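Local structure of phenylacetaldehyde dehydrogenase (Burkholderia cenocepacia, 4O5H) at residues A[184-189]-A[310-315]; A[281-286]-A[489-494]; A[322-327]-A[432-437]; A[444-449]-A[464-469]. The protein probably catalyses the NAD+-dependent oxidation of phenylacetaldehyde to phenylacetate, as a member of the aldehyde dehydrogenase family. One frame throughout, in Å; residues are numbered along the deposited sequence.

Contact 1: A[184-189]-A[310-315]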
loop_
_atom_site.group_PDB
_atom_site.type_symbol
_atom_site.label_atom_id
_atom_site.label_comp_id
_atom_site.label_asym_id
_atom_site.label_seq_id
_atom_site.Cartn_x
_atom_site.Cartn_y
_atom_site.Cartn_z
ATOM N N TRP A 184 3.577 -22.067 -2.968
ATOM C CA TRP A 184 3.527 -23.472 -2.689
ATOM C C TRP A 184 4.392 -23.904 -1.534
ATOM O O TRP A 184 4.371 -25.086 -1.165
ATOM C CB TRP A 184 3.940 -24.258 -3.944
ATOM C CG TRP A 184 5.184 -23.712 -4.622
ATOM C CD1 TRP A 184 5.214 -22.919 -5.734
ATOM C CD2 TRP A 184 6.548 -23.916 -4.239
ATOM N NE1 TRP A 184 6.517 -22.624 -6.070
ATOM C CE2 TRP A 184 7.354 -23.248 -5.185
ATOM C CE3 TRP A 184 7.165 -24.628 -3.227
ATOM C CZ2 TRP A 184 8.725 -23.212 -5.093
ATOM C CZ3 TRP A 184 8.561 -24.609 -3.143
ATOM C CH2 TRP A 184 9.325 -23.933 -4.082
ATOM N N ASN A 185 5.163 -22.985 -0.938
ATOM C CA ASN A 185 6.206 -23.405 0.025
ATOM C C ASN A 185 5.680 -23.661 1.452
ATOM O O ASN A 185 6.261 -24.456 2.174
ATOM C CB ASN A 185 7.420 -22.456 0.042
ATOM C CG ASN A 185 7.077 -21.017 0.425
ATOM O OD1 ASN A 185 5.966 -20.531 0.163
ATOM N ND2 ASN A 185 8.040 -20.318 0.987
ATOM N N PHE A 186 4.620 -22.940 1.828
ATOM C CA PHE A 186 3.882 -23.146 3.095
ATOM C C PHE A 186 2.369 -23.043 2.749
ATOM O O PHE A 186 1.705 -22.035 3.079
ATOM C CB PHE A 186 4.234 -22.081 4.123
ATOM C CG PHE A 186 5.685 -22.066 4.568
ATOM C CD1 PHE A 186 6.081 -22.804 5.637
ATOM C CD2 PHE A 186 6.619 -21.294 3.922
ATOM C CE1 PHE A 186 7.389 -22.792 6.081
ATOM C CE2 PHE A 186 7.961 -21.281 4.346
ATOM C CZ PHE A 186 8.334 -22.031 5.448
ATOM N N PRO A 187 1.833 -24.047 2.060
ATOM C CA PRO A 187 0.475 -23.892 1.501
ATOM C C PRO A 187 -0.615 -23.595 2.526
ATOM O O PRO A 187 -1.266 -22.573 2.411
ATOM C CB PRO A 187 0.222 -25.208 0.807
ATOM C CG PRO A 187 1.590 -25.793 0.556
ATOM C CD PRO A 187 2.437 -25.341 1.701
ATOM N N LEU A 188 -0.751 -24.405 3.562
ATOM C CA LEU A 188 -1.767 -24.141 4.563
ATOM C C LEU A 188 -1.491 -22.869 5.365
ATOM O O LEU A 188 -2.401 -22.086 5.633
ATOM C CB LEU A 188 -1.906 -25.346 5.497
ATOM C CG LEU A 188 -2.965 -25.184 6.577
ATOM C CD1 LEU A 188 -4.395 -25.138 6.006
ATOM C CD2 LEU A 188 -2.848 -26.322 7.579
ATOM N N LEU A 189 -0.259 -22.691 5.800
ATOM C CA LEU A 189 0.073 -21.574 6.656
ATOM C C LEU A 189 -0.155 -20.220 5.936
ATOM O O LEU A 189 -0.734 -19.293 6.530
ATOM C CB LEU A 189 1.498 -21.692 7.120
ATOM C CG LEU A 189 2.023 -20.610 8.081
ATOM C CD1 LEU A 189 1.212 -20.595 9.353
ATOM C CD2 LEU A 189 3.489 -20.840 8.384
ATOM N N PHE A 310 18.746 -24.060 5.392
ATOM C CA PHE A 310 18.247 -25.361 4.993
ATOM C C PHE A 310 16.832 -25.631 5.480
ATOM O O PHE A 310 16.222 -26.604 5.055
ATOM C CB PHE A 310 19.217 -26.473 5.436
ATOM C CG PHE A 310 20.607 -26.354 4.842
ATOM C CD1 PHE A 310 20.777 -26.108 3.487
ATOM C CD2 PHE A 310 21.731 -26.488 5.630
ATOM C CE1 PHE A 310 22.038 -25.979 2.934
ATOM C CE2 PHE A 310 22.993 -26.347 5.090
ATOM C CZ PHE A 310 23.143 -26.091 3.738
ATOM N N PHE A 311 16.336 -24.827 6.428
ATOM C CA PHE A 311 14.929 -24.933 6.873
ATOM C C PHE A 311 14.001 -24.959 5.648
ATOM O O PHE A 311 14.178 -24.174 4.695
ATOM C CB PHE A 311 14.595 -23.750 7.787
ATOM C CG PHE A 311 13.124 -23.565 8.048
ATOM C CD1 PHE A 311 12.391 -24.569 8.629
ATOM C CD2 PHE A 311 12.505 -22.336 7.810
ATOM C CE1 PHE A 311 11.036 -24.390 8.865
ATOM C CE2 PHE A 311 11.139 -22.148 8.047
ATOM C CZ PHE A 311 10.417 -23.191 8.591
ATOM N N ASN A 312 13.067 -25.900 5.657
ATOM C CA ASN A 312 12.130 -26.090 4.548
ATOM C C ASN A 312 12.817 -26.193 3.183
ATOM O O ASN A 312 12.316 -25.664 2.186
ATOM C CB ASN A 312 11.083 -24.952 4.532
ATOM C CG ASN A 312 9.798 -25.339 3.818
ATOM O OD1 ASN A 312 9.305 -26.457 3.982
ATOM N ND2 ASN A 312 9.275 -24.440 2.986
ATOM N N GLN A 313 13.951 -26.889 3.151
ATOM C CA GLN A 313 14.733 -27.098 1.933
ATOM C C GLN A 313 15.131 -25.792 1.253
ATOM O O GLN A 313 15.347 -25.774 0.047
ATOM C CB GLN A 313 13.989 -27.968 0.928
ATOM C CG GLN A 313 13.655 -29.363 1.402
ATOM C CD GLN A 313 12.393 -29.496 2.208
ATOM O OE1 GLN A 313 12.367 -30.176 3.209
ATOM N NE2 GLN A 313 11.322 -28.847 1.759
ATOM N N GLY A 314 15.262 -24.713 2.034
ATOM C CA GLY A 314 15.603 -23.399 1.491
ATOM C C GLY A 314 14.475 -22.733 0.731
ATOM O O GLY A 314 14.678 -21.659 0.141
ATOM N N GLN A 315 13.278 -23.346 0.743
ATOM C CA GLN A 315 12.135 -22.813 0.025
ATOM C C GLN A 315 11.364 -21.884 0.956
ATOM O O GLN A 315 10.222 -22.144 1.372
ATOM C CB GLN A 315 11.249 -23.955 -0.487
ATOM C CG GLN A 315 11.963 -24.832 -1.499
ATOM C CD GLN A 315 11.230 -26.096 -1.824
ATOM O OE1 GLN A 315 10.593 -26.729 -0.955
ATOM N NE2 GLN A 315 11.312 -26.487 -3.051
#
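N185 and Q315 bring their CA atoms to within 6.0 Å where the loop leading into helix 187-201 meets a turn in which N312, Q313 and G314 all take left-handed backbone angles. That turn presents the carbonyl of Q315 to two amides. N185 ND2 donates to Q315 O over 2.9 Å, its amide carried there with CG between the backbone N and carbonyl carbon (chi1 60°). N312 ND2 reaches the same oxygen from the opposite face of the carbonyl plane at 3.0 Å, and also donates to N185 O at 3.1 Å. One side-chain amide thus ties both backbones and fixes the orientation of the Q315 carbonyl. The same ND2 lies over a face of the F186 ring, offset toward the rim, while F186 CZ meets F311 CE2 at 3.8 Å with the two rings oblique. The edge of the W184 ring, at CZ3, meets Q315 CG in the ring plane at 3.8 Å. In related aldehyde dehydrogenases the asparagine equivalent to N185 helps form the oxyanion hole, a role that is probable here. K122 also donates to N185 O, F311 packs on L130 of helix 124-145, and E116 of helix 109-120 accepts from L188 N.

Contact 2: A[281-286]-A[489-494]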
loop_
_atom_site.group_PDB
_atom_site.type_symbol
_atom_site.label_atom_id
_atom_site.label_comp_id
_atom_site.label_asym_id
_atom_site.label_seq_id
_atom_site.Cartn_x
_atom_site.Cartn_y
_atom_site.Cartn_z
ATOM N N SER A 281 -1.202 -5.731 -1.448
ATOM C CA SER A 281 -0.186 -6.117 -0.498
ATOM C C SER A 281 0.676 -7.144 -1.206
ATOM O O SER A 281 0.124 -8.113 -1.780
ATOM C CB SER A 281 -0.864 -6.734 0.749
ATOM O OG SER A 281 0.102 -7.196 1.657
ATOM N N LEU A 282 2.000 -6.952 -1.189
ATOM C CA LEU A 282 2.918 -7.767 -1.982
ATOM C C LEU A 282 4.118 -8.205 -1.168
ATOM O O LEU A 282 4.895 -7.375 -0.699
ATOM C CB LEU A 282 3.401 -6.989 -3.215
ATOM C CG LEU A 282 2.356 -6.374 -4.135
ATOM C CD1 LEU A 282 3.024 -5.483 -5.168
ATOM C CD2 LEU A 282 1.503 -7.435 -4.842
ATOM N N GLU A 283 4.213 -9.511 -0.940
ATOM C CA GLU A 283 5.331 -10.092 -0.215
ATOM C C GLU A 283 6.126 -10.894 -1.240
ATOM O O GLU A 283 5.652 -11.919 -1.743
ATOM C CB GLU A 283 4.848 -10.971 0.948
ATOM C CG GLU A 283 4.313 -10.210 2.146
ATOM C CD GLU A 283 2.938 -9.563 1.885
ATOM O OE1 GLU A 283 2.014 -10.287 1.391
ATOM O OE2 GLU A 283 2.758 -8.312 2.174
ATOM N N LEU A 284 7.317 -10.400 -1.586
ATOM C CA LEU A 284 7.950 -10.829 -2.806
ATOM C C LEU A 284 9.292 -11.512 -2.540
ATOM O O LEU A 284 9.419 -12.248 -1.558
ATOM C CB LEU A 284 8.088 -9.649 -3.771
ATOM C CG LEU A 284 6.808 -8.849 -4.004
ATOM C CD1 LEU A 284 7.066 -7.691 -4.942
ATOM C CD2 LEU A 284 5.719 -9.743 -4.585
ATOM N N GLY A 285 10.269 -11.343 -3.423
ATOM C CA GLY A 285 11.483 -12.103 -3.326
ATOM C C GLY A 285 12.411 -11.664 -2.194
ATOM O O GLY A 285 12.207 -10.636 -1.555
ATOM N N GLY A 286 13.421 -12.478 -1.952
ATOM C CA GLY A 286 14.425 -12.170 -0.946
ATOM C C GLY A 286 15.770 -12.788 -1.263
ATOM O O GLY A 286 15.858 -13.776 -2.012
ATOM N N GLY A 489 3.657 -3.663 2.345
ATOM C CA GLY A 489 2.576 -4.255 3.127
ATOM C C GLY A 489 3.143 -5.232 4.131
ATOM O O GLY A 489 4.276 -5.668 4.001
ATOM N N ARG A 490 2.332 -5.574 5.122
ATOM C CA ARG A 490 2.723 -6.455 6.215
ATOM C C ARG A 490 1.698 -7.554 6.462
ATOM O O ARG A 490 0.465 -7.351 6.286
ATOM C CB ARG A 490 2.946 -5.660 7.472
ATOM C CG ARG A 490 4.107 -4.682 7.414
ATOM C CD ARG A 490 5.465 -5.382 7.247
ATOM N NE ARG A 490 6.620 -4.486 7.183
ATOM C CZ ARG A 490 7.200 -4.031 6.060
ATOM N NH1 ARG A 490 6.760 -4.362 4.850
ATOM N NH2 ARG A 490 8.244 -3.227 6.141
ATOM N N GLU A 491 2.215 -8.750 6.767
ATOM C CA GLU A 491 1.411 -9.856 7.246
ATOM C C GLU A 491 1.503 -9.872 8.748
ATOM O O GLU A 491 2.492 -9.431 9.291
ATOM C CB GLU A 491 1.974 -11.184 6.754
ATOM C CG GLU A 491 2.051 -11.386 5.231
ATOM C CD GLU A 491 0.770 -11.892 4.610
ATOM O OE1 GLU A 491 -0.329 -11.565 5.136
ATOM O OE2 GLU A 491 0.871 -12.590 3.566
ATOM N N LEU A 492 0.485 -10.434 9.408
ATOM C CA LEU A 492 0.476 -10.703 10.860
ATOM C C LEU A 492 0.419 -9.458 11.729
ATOM O O LEU A 492 0.578 -8.335 11.277
ATOM C CB LEU A 492 1.647 -11.603 11.252
ATOM C CG LEU A 492 1.745 -12.929 10.486
ATOM C CD1 LEU A 492 2.980 -13.705 10.929
ATOM C CD2 LEU A 492 0.515 -13.771 10.761
ATOM N N GLY A 493 0.161 -9.684 13.012
ATOM C CA GLY A 493 0.112 -8.609 13.989
ATOM C C GLY A 493 -1.078 -7.699 13.864
ATOM O O GLY A 493 -2.000 -7.918 13.062
ATOM N N ARG A 494 -1.050 -6.647 14.658
ATOM C CA ARG A 494 -2.000 -5.560 14.514
ATOM C C ARG A 494 -1.913 -4.935 13.127
ATOM O O ARG A 494 -2.930 -4.496 12.569
ATOM C CB ARG A 494 -1.718 -4.489 15.572
ATOM C CG ARG A 494 -2.749 -3.400 15.622
ATOM C CD ARG A 494 -2.748 -2.796 17.011
ATOM N NE ARG A 494 -1.423 -2.300 17.338
ATOM C CZ ARG A 494 -0.975 -1.105 16.970
ATOM N NH1 ARG A 494 -1.748 -0.285 16.252
ATOM N NH2 ARG A 494 0.249 -0.702 17.331
HETATM O O HOH W 1 -1.309 -7.820 3.834
HETATM O O HOH W 2 5.606 -7.030 2.059
#
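E283 and E491 meet in a buried, largely polar contact, partly bridged by water, between the C-terminal end of strand 279-283 and the segment that leads from strand 487-488 into helix 493-499. The two glutamate side chains pass obliquely, both bent at chi2 (72° for E283, -85° for E491), so that CD of E283 lies 3.9 Å from CG of E491. Their nearest oxygens, E283 OE1 and E491 OE2, are 3.4 Å apart; both are acceptors, and no bond joins them. K194 of helix 187-201 forms a salt bridge with E491 OE2 and a longer, weak ion pair with E283 OE1.

The backbones come close at G489, whose positive phi (96°) suits a residue without a side chain: its CA lies 4.9 Å from S281 CA, and 4.1 Å from S281 OG. Water fills in the polar links. Water 1 joins S281 OG, at 2.7 Å, to the carbonyl of R490, and water 2 lies between L282 O and G489 O, 2.7 Å from the latter. R490 turns away from the strand and folds back, NH1 donating to G489 O at 2.9 Å from above the carbonyl plane, while NH2 reaches S503 and forms a salt bridge with E502, both of the second subunit.

The run from L282 to G286 begins the glutamate signature of aldehyde dehydrogenases, in which the glutamate acts as general base; E283 is probably that residue, with E491 and K194 as its second shell, as in relatives.

Contact 3: A[322-327]-A[432-437]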
loop_
_atom_site.group_PDB
_atom_site.type_symbol
_atom_site.label_atom_id
_atom_site.label_comp_id
_atom_site.label_asym_id
_atom_site.label_seq_id
_atom_site.Cartn_x
_atom_site.Cartn_y
_atom_site.Cartn_z
ATOM N N ARG A 322 22.667 -15.752 2.029
ATOM C CA ARG A 322 24.019 -15.201 1.999
ATOM C C ARG A 322 24.563 -15.097 3.403
ATOM O O ARG A 322 24.022 -14.351 4.209
ATOM C CB ARG A 322 24.033 -13.792 1.389
ATOM C CG ARG A 322 23.548 -13.717 -0.033
ATOM C CD ARG A 322 23.606 -12.305 -0.583
ATOM N NE ARG A 322 22.622 -11.430 0.012
ATOM C CZ ARG A 322 22.818 -10.167 0.365
ATOM N NH1 ARG A 322 24.021 -9.605 0.354
ATOM N NH2 ARG A 322 21.803 -9.473 0.844
ATOM N N ALA A 323 25.672 -15.793 3.693
ATOM C CA ALA A 323 26.266 -15.702 5.006
ATOM C C ALA A 323 27.528 -14.864 4.918
ATOM O O ALA A 323 28.414 -15.141 4.123
ATOM C CB ALA A 323 26.564 -17.072 5.563
ATOM N N TYR A 324 27.580 -13.805 5.719
ATOM C CA TYR A 324 28.757 -12.973 5.839
ATOM C C TYR A 324 29.284 -13.188 7.247
ATOM O O TYR A 324 28.650 -12.809 8.233
ATOM C CB TYR A 324 28.396 -11.510 5.565
ATOM C CG TYR A 324 27.923 -11.306 4.152
ATOM C CD1 TYR A 324 28.815 -11.351 3.087
ATOM C CD2 TYR A 324 26.563 -11.140 3.865
ATOM C CE1 TYR A 324 28.365 -11.185 1.784
ATOM C CE2 TYR A 324 26.109 -10.986 2.582
ATOM C CZ TYR A 324 26.997 -11.014 1.534
ATOM O OH TYR A 324 26.557 -10.875 0.258
ATOM N N ILE A 325 30.476 -13.768 7.336
ATOM C CA ILE A 325 31.026 -14.185 8.606
ATOM C C ILE A 325 32.381 -13.521 8.829
ATOM O O ILE A 325 33.220 -13.498 7.937
ATOM C CB ILE A 325 31.249 -15.701 8.629
ATOM C CG1 ILE A 325 29.927 -16.417 8.357
ATOM C CG2 ILE A 325 31.849 -16.133 9.951
ATOM C CD1 ILE A 325 30.135 -17.808 7.767
ATOM N N HIS A 326 32.550 -12.937 10.010
ATOM C CA HIS A 326 33.737 -12.202 10.288
ATOM C C HIS A 326 34.963 -13.097 10.037
ATOM O O HIS A 326 34.977 -14.266 10.414
ATOM C CB HIS A 326 33.701 -11.668 11.721
ATOM C CG HIS A 326 34.807 -10.714 12.018
ATOM N ND1 HIS A 326 36.092 -11.137 12.249
ATOM C CD2 HIS A 326 34.843 -9.364 12.072
ATOM C CE1 HIS A 326 36.876 -10.098 12.453
ATOM N NE2 HIS A 326 36.142 -9.009 12.348
ATOM N N SER A 327 35.991 -12.511 9.437
ATOM C CA SER A 327 37.185 -13.243 9.048
ATOM C C SER A 327 37.894 -13.977 10.200
ATOM O O SER A 327 38.457 -15.044 9.983
ATOM C CB SER A 327 38.183 -12.300 8.347
ATOM O OG SER A 327 38.507 -11.184 9.164
ATOM N N VAL A 432 27.809 -4.378 6.542
ATOM C CA VAL A 432 26.614 -3.606 6.217
ATOM C C VAL A 432 26.517 -3.355 4.710
ATOM O O VAL A 432 25.451 -3.577 4.121
ATOM C CB VAL A 432 26.562 -2.272 6.963
ATOM C CG1 VAL A 432 25.456 -1.349 6.414
ATOM C CG2 VAL A 432 26.340 -2.517 8.446
ATOM N N GLN A 433 27.613 -2.909 4.090
ATOM C CA GLN A 433 27.618 -2.684 2.656
ATOM C C GLN A 433 27.233 -3.984 1.893
ATOM O O GLN A 433 26.393 -3.951 0.989
ATOM C CB GLN A 433 28.948 -2.118 2.197
ATOM C CG GLN A 433 29.024 -1.820 0.715
ATOM C CD GLN A 433 29.630 -2.966 -0.097
ATOM O OE1 GLN A 433 30.633 -3.635 0.287
ATOM N NE2 GLN A 433 29.010 -3.211 -1.235
ATOM N N LEU A 434 27.829 -5.110 2.279
ATOM C CA LEU A 434 27.551 -6.372 1.603
ATOM C C LEU A 434 26.106 -6.791 1.808
ATOM O O LEU A 434 25.439 -7.199 0.864
ATOM C CB LEU A 434 28.507 -7.456 2.082
ATOM C CG LEU A 434 29.975 -7.219 1.714
ATOM C CD1 LEU A 434 30.871 -8.133 2.538
ATOM C CD2 LEU A 434 30.243 -7.413 0.225
ATOM N N ALA A 435 25.612 -6.655 3.037
ATOM C CA ALA A 435 24.310 -7.125 3.370
ATOM C C ALA A 435 23.214 -6.338 2.611
ATOM O O ALA A 435 22.241 -6.940 2.134
ATOM C CB ALA A 435 24.097 -7.032 4.871
ATOM N N ASN A 436 23.396 -5.030 2.483
ATOM C CA ASN A 436 22.477 -4.186 1.742
ATOM C C ASN A 436 22.691 -4.187 0.234
ATOM O O ASN A 436 21.895 -3.600 -0.469
ATOM C CB ASN A 436 22.505 -2.738 2.248
ATOM C CG ASN A 436 21.899 -2.591 3.629
ATOM O OD1 ASN A 436 20.964 -3.300 3.987
ATOM N ND2 ASN A 436 22.408 -1.657 4.393
ATOM N N ASP A 437 23.714 -4.871 -0.257
ATOM C CA ASP A 437 24.013 -4.935 -1.697
ATOM C C ASP A 437 23.126 -5.997 -2.395
ATOM O O ASP A 437 23.599 -7.078 -2.808
ATOM C CB ASP A 437 25.523 -5.228 -1.897
ATOM C CG ASP A 437 25.925 -5.312 -3.365
ATOM O OD1 ASP A 437 25.353 -4.550 -4.169
ATOM O OD2 ASP A 437 26.782 -6.158 -3.723
#
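R322 reaches from its strand to the carbonyl-rich C-terminal end of helix 428-436, with a bend at chi3 (-70°) turning the guanidinium edge-on to the helix. NH1 donates to L434 O at 2.8 Å and NH2 to A435 O at 2.9 Å; L434 O lies in the guanidinium plane, whereas NH1 stands above the plane of that carbonyl. L434 O also accepts from D437 N, which arrives at the opposite face of the carbonyl. A positive group here would be expected to interact favourably with the helix end. NH1 of R322 makes one more bond, to Y324 OH at 2.8 Å, so the arginine holds helix and tyrosine together. Two residues on, on the same side of the strand, Y324 lays a ring face against L434: CB sits 3.9 Å from the centroid, a CH-pi contact 18° off the normal, and CD1 of L434 lies alongside Y324 CD1. The hydroxyl of Y324 bonds Q406 as well. The strand and helix segments run antiparallel (176°), their axes 9.7 Å apart. Strand 320-326 lies between strands 288-292 and 419-425, and helix 428-436 packs against this part of the sheet, with A435 resting on P289 and I291 of strand 288-292.

Contact 4: A[444-449]-A[464-469]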
loop_
_atom_site.group_PDB
_atom_site.type_symbol
_atom_site.label_atom_id
_atom_site.label_comp_id
_atom_site.label_asym_id
_atom_site.label_seq_id
_atom_site.Cartn_x
_atom_site.Cartn_y
_atom_site.Cartn_z
ATOM N N ALA A 444 16.828 -10.485 7.485
ATOM C CA ALA A 444 18.236 -10.513 7.786
ATOM C C ALA A 444 18.444 -11.011 9.198
ATOM O O ALA A 444 17.539 -10.875 10.009
ATOM C CB ALA A 444 18.805 -9.126 7.682
ATOM N N SER A 445 19.623 -11.571 9.503
ATOM C CA SER A 445 19.942 -11.840 10.898
ATOM C C SER A 445 21.372 -11.452 11.272
ATOM O O SER A 445 22.264 -11.369 10.420
ATOM C CB SER A 445 19.658 -13.301 11.294
ATOM O OG SER A 445 20.469 -14.227 10.561
ATOM N N ILE A 446 21.545 -11.234 12.562
ATOM C CA ILE A 446 22.793 -10.902 13.189
ATOM C C ILE A 446 23.032 -11.921 14.298
ATOM O O ILE A 446 22.114 -12.188 15.097
ATOM C CB ILE A 446 22.697 -9.524 13.837
ATOM C CG1 ILE A 446 22.346 -8.454 12.808
ATOM C CG2 ILE A 446 24.006 -9.193 14.506
ATOM C CD1 ILE A 446 21.850 -7.172 13.452
ATOM N N TRP A 447 24.237 -12.480 14.362
ATOM C CA TRP A 447 24.597 -13.490 15.346
ATOM C C TRP A 447 25.703 -12.885 16.204
ATOM O O TRP A 447 26.813 -12.703 15.709
ATOM C CB TRP A 447 25.023 -14.829 14.650
ATOM C CG TRP A 447 23.811 -15.389 13.984
ATOM C CD1 TRP A 447 23.216 -14.914 12.866
ATOM C CD2 TRP A 447 22.984 -16.458 14.463
ATOM N NE1 TRP A 447 22.092 -15.644 12.585
ATOM C CE2 TRP A 447 21.922 -16.591 13.557
ATOM C CE3 TRP A 447 23.061 -17.328 15.556
ATOM C CZ2 TRP A 447 20.906 -17.529 13.716
ATOM C CZ3 TRP A 447 22.073 -18.255 15.712
ATOM C CH2 TRP A 447 20.996 -18.352 14.784
ATOM N N SER A 448 25.394 -12.632 17.484
ATOM C CA SER A 448 26.269 -11.951 18.431
ATOM C C SER A 448 25.596 -11.872 19.801
ATOM O O SER A 448 24.377 -12.097 19.910
ATOM C CB SER A 448 26.533 -10.525 17.959
ATOM O OG SER A 448 27.440 -9.851 18.808
ATOM N N ASN A 449 26.386 -11.607 20.819
ATOM C CA ASN A 449 25.887 -11.327 22.167
ATOM C C ASN A 449 26.390 -9.941 22.634
ATOM O O ASN A 449 26.242 -9.576 23.788
ATOM C CB ASN A 449 26.327 -12.418 23.153
ATOM C CG ASN A 449 25.608 -12.329 24.501
ATOM O OD1 ASN A 449 24.389 -12.214 24.564
ATOM N ND2 ASN A 449 26.386 -12.344 25.587
ATOM N N GLY A 464 12.885 -5.818 6.223
ATOM C CA GLY A 464 11.615 -5.721 6.934
ATOM C C GLY A 464 11.610 -6.381 8.307
ATOM O O GLY A 464 10.822 -5.958 9.168
ATOM N N THR A 465 12.382 -7.448 8.459
ATOM C CA THR A 465 12.581 -8.135 9.735
ATOM C C THR A 465 14.088 -8.375 9.934
ATOM O O THR A 465 14.778 -8.823 9.009
ATOM C CB THR A 465 11.872 -9.503 9.812
ATOM O OG1 THR A 465 10.438 -9.324 9.639
ATOM C CG2 THR A 465 12.139 -10.187 11.154
ATOM N N VAL A 466 14.617 -7.977 11.087
ATOM C CA VAL A 466 15.966 -8.288 11.467
ATOM C C VAL A 466 15.939 -9.180 12.733
ATOM O O VAL A 466 15.456 -8.753 13.801
ATOM C CB VAL A 466 16.764 -7.029 11.785
ATOM C CG1 VAL A 466 18.183 -7.378 12.164
ATOM C CG2 VAL A 466 16.762 -6.073 10.571
ATOM N N TRP A 467 16.404 -10.411 12.588
ATOM C CA TRP A 467 16.477 -11.357 13.687
ATOM C C TRP A 467 17.847 -11.255 14.328
ATOM O O TRP A 467 18.829 -10.951 13.666
ATOM C CB TRP A 467 16.265 -12.800 13.170
ATOM C CG TRP A 467 14.886 -13.142 12.712
ATOM C CD1 TRP A 467 13.795 -13.407 13.498
ATOM C CD2 TRP A 467 14.427 -13.210 11.359
ATOM N NE1 TRP A 467 12.700 -13.681 12.701
ATOM C CE2 TRP A 467 13.065 -13.565 11.388
ATOM C CE3 TRP A 467 15.041 -13.036 10.125
ATOM C CZ2 TRP A 467 12.325 -13.756 10.237
ATOM C CZ3 TRP A 467 14.285 -13.195 8.983
ATOM C CH2 TRP A 467 12.949 -13.542 9.045
ATOM N N VAL A 468 17.915 -11.536 15.610
ATOM C CA VAL A 468 19.209 -11.668 16.307
ATOM C C VAL A 468 19.277 -13.051 16.963
ATOM O O VAL A 468 18.401 -13.428 17.757
ATOM C CB VAL A 468 19.410 -10.581 17.344
ATOM C CG1 VAL A 468 20.762 -10.712 18.034
ATOM C CG2 VAL A 468 19.263 -9.228 16.698
ATOM N N ASN A 469 20.307 -13.823 16.621
ATOM C CA ASN A 469 20.496 -15.206 17.108
ATOM C C ASN A 469 19.342 -16.136 16.793
ATOM O O ASN A 469 19.044 -17.085 17.508
ATOM C CB ASN A 469 20.802 -15.195 18.599
ATOM C CG ASN A 469 22.047 -14.374 18.922
ATOM O OD1 ASN A 469 22.980 -14.328 18.140
ATOM N ND2 ASN A 469 22.032 -13.693 20.035
#
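A444 to W447 and T465 to V468 form neighbouring parallel strands, joined chiefly by backbone hydrogen bonds. W467 N donates to A444 O, I446 N to W467 O, and N469 N to I446 O at 2.9 Å, while the bond from A444 N to T465 O is weak. The side-chain amide of N469 carries the pairing past the strand end: S448 N donates to N469 OD1 on a lone pair at 3.0 Å, and N469 ND2 returns a bond to S448 O at 2.8 Å.

The same residue makes a CH-pi contact: N469 CA lies over the six-membered ring of W447, 3.6 Å from its centroid and 11° off the normal. The indole is steadied at its edge, where NE1 donates in the ring plane to S445 OG at 3.0 Å; that hydroxyl also bonds H471.

On the face bearing A444, I446, V466 and V468, I446 CD1 packs against V466 CG1 at 3.9 Å. Helix 451-457 covers that face, L457 touching I446 and I454 touching V468, which completes a beta-alpha-beta crossover. Strand 443-447 pairs onward with 288-292, and strand 465-468 pairs with a strand of the second subunit, extending the sheet across the interface.

Overall arrangement
Contacts 1 and 2 lie within 10 Å of the chain's centre and, though not in touch, probably frame one active site: carbonyls and amides in the first, glutamates and water in the second, bound together through helix 187-201. Contacts 3 and 4, farther from the middle of the chain, hold a different element, the sheet containing strands 320-326, 443-447 and 465-468. There, helix packing with a charged guanidinium contrasts with regular parallel pairing. Contact 4 buries the most area between its segments, contact 2 the least; contacts 2, 3 and 4 are buried, contact 1 partly so. Contacts 2 and 4 touch through R490 and G464, and both reach the second subunit, unlike contacts 1 and 3.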